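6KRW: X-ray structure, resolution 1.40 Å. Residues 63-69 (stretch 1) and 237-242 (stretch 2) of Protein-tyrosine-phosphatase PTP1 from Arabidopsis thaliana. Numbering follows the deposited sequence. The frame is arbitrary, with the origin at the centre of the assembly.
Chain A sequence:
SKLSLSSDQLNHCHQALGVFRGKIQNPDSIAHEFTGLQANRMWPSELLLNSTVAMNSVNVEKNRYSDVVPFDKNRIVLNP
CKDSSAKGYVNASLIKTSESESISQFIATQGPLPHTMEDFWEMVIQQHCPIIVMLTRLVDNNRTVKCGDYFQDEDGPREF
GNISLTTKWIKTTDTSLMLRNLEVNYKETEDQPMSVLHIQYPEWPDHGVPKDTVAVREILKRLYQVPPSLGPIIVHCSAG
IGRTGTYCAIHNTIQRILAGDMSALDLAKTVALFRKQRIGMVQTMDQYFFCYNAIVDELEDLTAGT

Stretch 1 63-69: NRYSDVV
Stretch 2, residues 237-242: CSAGIG

How does the backbone bring the two stretches together? Neither is a regular strand, and residues at least 171 positions apart in sequence meet, mostly through side chains. A type I beta turn runs from Tyr65 to Val68, with Ser66 at phi/psi -71/-24 and Asp67 at -109/11; a weak hydrogen bond from Val68 N to Tyr65 O, 3.4 Å, spans it. Tyr65 (-128/139) and Val68 (-123/97) are extended, and both direct CA-to-CB toward the other stretch, while Ser66 and Asp67 stay out of reach. Val68 CA lies 6.5 Å from Ala239 CA, and the contact buries 264 Å² in all.

Why does Val68 cover the most surface? Its chi1 is t (-178°), which sets Val68 CG1 3.8 Å from Ile241 CG2, 4.1 Å from Ala239 CB and 3.4 Å from Ala239 O. A compact branched side chain suits this buried place. Ile241, chi1 p and chi2 t, occupies the N-cap position right before a helix and still points its CB toward Val68. Gly240 precedes it at 77/32, a positive phi that favours glycine.

What does Ser238 add? Its backbone is at -93/-60, its CB points sideways, and chi1 t (-169°) carries the hydroxyl to the edge of the Tyr65 ring, with Tyr65 OH 2.9 Å from Ser238 OG, within hydrogen-bonding distance. Arg64, with chi1 t, chi2 t and chi3 m, packs its aliphatic portion here, Arg64 CD being 3.5 Å from Ser238 OG.

How does Tyr65 reach both polar and apolar neighbours? With chi1 m (-59°) and chi2 -77°, its ring extends past Ala239 (-87/-20), placing Tyr65 CD2 3.6 Å from Ala239 CB. The small methyl packs against the ring carbons while the terminal hydroxyl meets Ser238, so one side chain serves both contacts.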

ATOM      1  N   ASN A  63      -6.727  -8.761  14.398  1.00 25.80           N
ATOM      2  CA  ASN A  63      -6.135  -9.278  13.148  1.00 24.98           C
ATOM      3  C   ASN A  63      -7.224  -9.949  12.317  1.00 26.61           C
ATOM      4  O   ASN A  63      -7.869 -10.869  12.811  1.00 30.33           O
ATOM      5  CB  ASN A  63      -5.019 -10.274  13.450  1.00 23.96           C
ATOM      6  CG  ASN A  63      -3.921  -9.633  14.278  1.00 23.89           C
ATOM      7  OD1 ASN A  63      -3.562  -8.506  14.001  1.00 22.53           O
ATOM      8  ND2 ASN A  63      -3.441 -10.316  15.320  1.00 27.99           N
ATOM      9  N   ARG A  64      -7.350  -9.514  11.075  1.00 25.65           N
ATOM     10  CA  ARG A  64      -8.321 -10.125  10.132  1.00 27.37           C
ATOM     11  C   ARG A  64      -7.923 -11.578   9.857  1.00 26.84           C
ATOM     12  O   ARG A  64      -8.813 -12.455   9.786  1.00 31.66           O
ATOM     13  CB  ARG A  64      -8.356  -9.292   8.853  1.00 29.38           C
ATOM     14  CG  ARG A  64      -9.376  -9.800   7.856  1.00 27.04           C
ATOM     15  CD  ARG A  64      -9.592  -8.833   6.727  1.00 28.98           C
ATOM     16  NE  ARG A  64     -10.297  -7.638   7.156  1.00 29.45           N
ATOM     17  CZ  ARG A  64     -11.630  -7.551   7.321  1.00 30.12           C
ATOM     18  NH1 ARG A  64     -12.439  -8.585   7.097  1.00 31.90           N
ATOM     19  NH2 ARG A  64     -12.160  -6.392   7.673  1.00 31.33           N
ATOM     20  N   TYR A  65      -6.615 -11.821   9.725  1.00 27.46           N
ATOM     21  CA  TYR A  65      -6.099 -13.164   9.420  1.00 25.77           C
ATOM     22  C   TYR A  65      -5.032 -13.493  10.444  1.00 27.04           C
ATOM     23  O   TYR A  65      -4.199 -12.622  10.773  1.00 29.48           O
ATOM     24  CB  TYR A  65      -5.503 -13.222   8.015  1.00 29.99           C
ATOM     25  CG  TYR A  65      -6.477 -12.866   6.929  1.00 33.10           C
ATOM     26  CD1 TYR A  65      -7.437 -13.774   6.523  1.00 39.83           C
ATOM     27  CD2 TYR A  65      -6.489 -11.601   6.374  1.00 30.04           C
ATOM     28  CE1 TYR A  65      -8.352 -13.438   5.544  1.00 36.79           C
ATOM     29  CE2 TYR A  65      -7.392 -11.258   5.374  1.00 30.85           C
ATOM     30  CZ  TYR A  65      -8.339 -12.179   4.969  1.00 34.19           C
ATOM     31  OH  TYR A  65      -9.255 -11.842   3.998  1.00 39.88           O
ATOM     32  N   SER A  66      -5.018 -14.723  10.934  1.00 33.72           N
ATOM     33  CA  SER A  66      -4.148 -15.076  12.081  1.00 36.38           C
ATOM     34  C   SER A  66      -2.663 -15.101  11.686  1.00 29.91           C
ATOM     35  O   SER A  66      -1.819 -14.934  12.596  1.00 31.49           O
ATOM     36  CB  SER A  66      -4.593 -16.378  12.675  1.00 39.55           C
ATOM     37  OG  SER A  66      -4.422 -17.434  11.753  1.00 46.30           O
ATOM     38  N   ASP A  67      -2.330 -15.301  10.417  1.00 27.56           N
ATOM     39  CA  ASP A  67      -0.927 -15.469   9.962  1.00 31.00           C
ATOM     40  C   ASP A  67      -0.469 -14.233   9.178  1.00 23.68           C
ATOM     41  O   ASP A  67       0.609 -14.291   8.546  1.00 24.90           O
ATOM     42  CB  ASP A  67      -0.814 -16.749   9.134  1.00 36.94           C
ATOM     43  CG  ASP A  67      -1.744 -16.794   7.926  1.00 43.54           C
ATOM     44  OD1 ASP A  67      -2.656 -15.952   7.841  1.00 37.02           O
ATOM     45  OD2 ASP A  67      -1.558 -17.684   7.089  1.00 52.13           O
ATOM     46  N   VAL A  68      -1.235 -13.143   9.192  1.00 23.59           N
ATOM     47  CA  VAL A  68      -0.782 -11.894   8.529  1.00 20.60           C
ATOM     48  C   VAL A  68      -0.793 -10.791   9.573  1.00 20.20           C
ATOM     49  O   VAL A  68      -1.848 -10.254   9.929  1.00 21.79           O
ATOM     50  CB  VAL A  68      -1.624 -11.501   7.305  1.00 21.86           C
ATOM     51  CG1 VAL A  68      -1.044 -10.235   6.677  1.00 20.76           C
ATOM     52  CG2 VAL A  68      -1.681 -12.637   6.297  1.00 22.85           C
ATOM     53  N   VAL A  69       0.372 -10.534  10.142  1.00 17.96           N
ATOM     54  CA  VAL A  69       0.566  -9.632  11.288  1.00 17.85           C
ATOM     55  C   VAL A  69       1.873  -8.891  11.046  1.00 15.82           C
ATOM     56  O   VAL A  69       2.757  -9.399  10.342  1.00 17.16           O
ATOM     57  CB  VAL A  69       0.627 -10.395  12.617  1.00 18.45           C
ATOM     58  CG1 VAL A  69      -0.703 -11.023  12.965  1.00 19.63           C
ATOM     59  CG2 VAL A  69       1.729 -11.443  12.623  1.00 21.23           C
ATOM     60  N   CYS A 237      -5.474  -3.760   1.286  1.00 19.35           N
ATOM     61  CA  CYS A 237      -6.453  -4.589   0.552  1.00 23.36           C
ATOM     62  C   CYS A 237      -7.225  -5.321   1.641  1.00 24.06           C
ATOM     63  O   CYS A 237      -7.795  -4.651   2.499  1.00 25.65           O
ATOM     64  CB  CYS A 237      -5.763  -5.486  -0.482  1.00 22.40           C
ATOM     65  SG  CYS A 237      -4.315  -6.394   0.124  0.98 23.07           S
ATOM     66  N   SER A 238      -7.252  -6.633   1.606  1.00 24.02           N
ATOM     67  CA  SER A 238      -7.900  -7.361   2.704  1.00 26.20           C
ATOM     68  C   SER A 238      -6.845  -7.721   3.768  1.00 24.95           C
ATOM     69  O   SER A 238      -7.013  -7.303   4.902  1.00 24.14           O
ATOM     70  CB  SER A 238      -8.637  -8.548   2.207  1.00 27.62           C
ATOM     71  OG  SER A 238      -9.438  -9.051   3.245  1.00 31.84           O
ATOM     72  N   ALA A 239      -5.812  -8.486   3.415  1.00 23.59           N
ATOM     73  CA  ALA A 239      -4.728  -8.820   4.377  1.00 21.98           C
ATOM     74  C   ALA A 239      -3.651  -7.742   4.382  1.00 21.34           C
ATOM     75  O   ALA A 239      -2.886  -7.691   5.385  1.00 21.88           O
ATOM     76  CB  ALA A 239      -4.145 -10.158   4.044  1.00 25.07           C
ATOM     77  N   GLY A 240      -3.560  -6.939   3.346  1.00 19.14           N
ATOM     78  CA  GLY A 240      -2.534  -5.902   3.202  1.00 18.55           C
ATOM     79  C   GLY A 240      -1.175  -6.456   2.804  1.00 18.49           C
ATOM     80  O   GLY A 240      -0.167  -5.848   3.234  1.00 19.06           O
ATOM     81  N   ILE A 241      -1.114  -7.523   2.038  1.00 18.87           N
ATOM     82  CA  ILE A 241       0.183  -8.063   1.558  1.00 17.62           C
ATOM     83  C   ILE A 241       0.217  -8.390   0.062  1.00 18.75           C
ATOM     84  O   ILE A 241       1.204  -8.070  -0.563  1.00 19.10           O
ATOM     85  CB  ILE A 241       0.642  -9.258   2.424  1.00 19.48           C
ATOM     86  CG1 ILE A 241      -0.342 -10.424   2.438  1.00 20.68           C
ATOM     87  CG2 ILE A 241       1.007  -8.792   3.835  1.00 18.93           C
ATOM     88  CD1 ILE A 241       0.189 -11.671   3.101  1.00 22.32           C
ATOM     89  N   GLY A 242      -0.860  -8.950  -0.536  1.00 20.99           N
ATOM     90  CA  GLY A 242      -0.745  -9.393  -1.937  1.00 20.84           C
ATOM     91  C   GLY A 242      -0.923  -8.226  -2.890  1.00 21.94           C
ATOM     92  O   GLY A 242       0.043  -7.791  -3.519  1.00 20.27           O
TER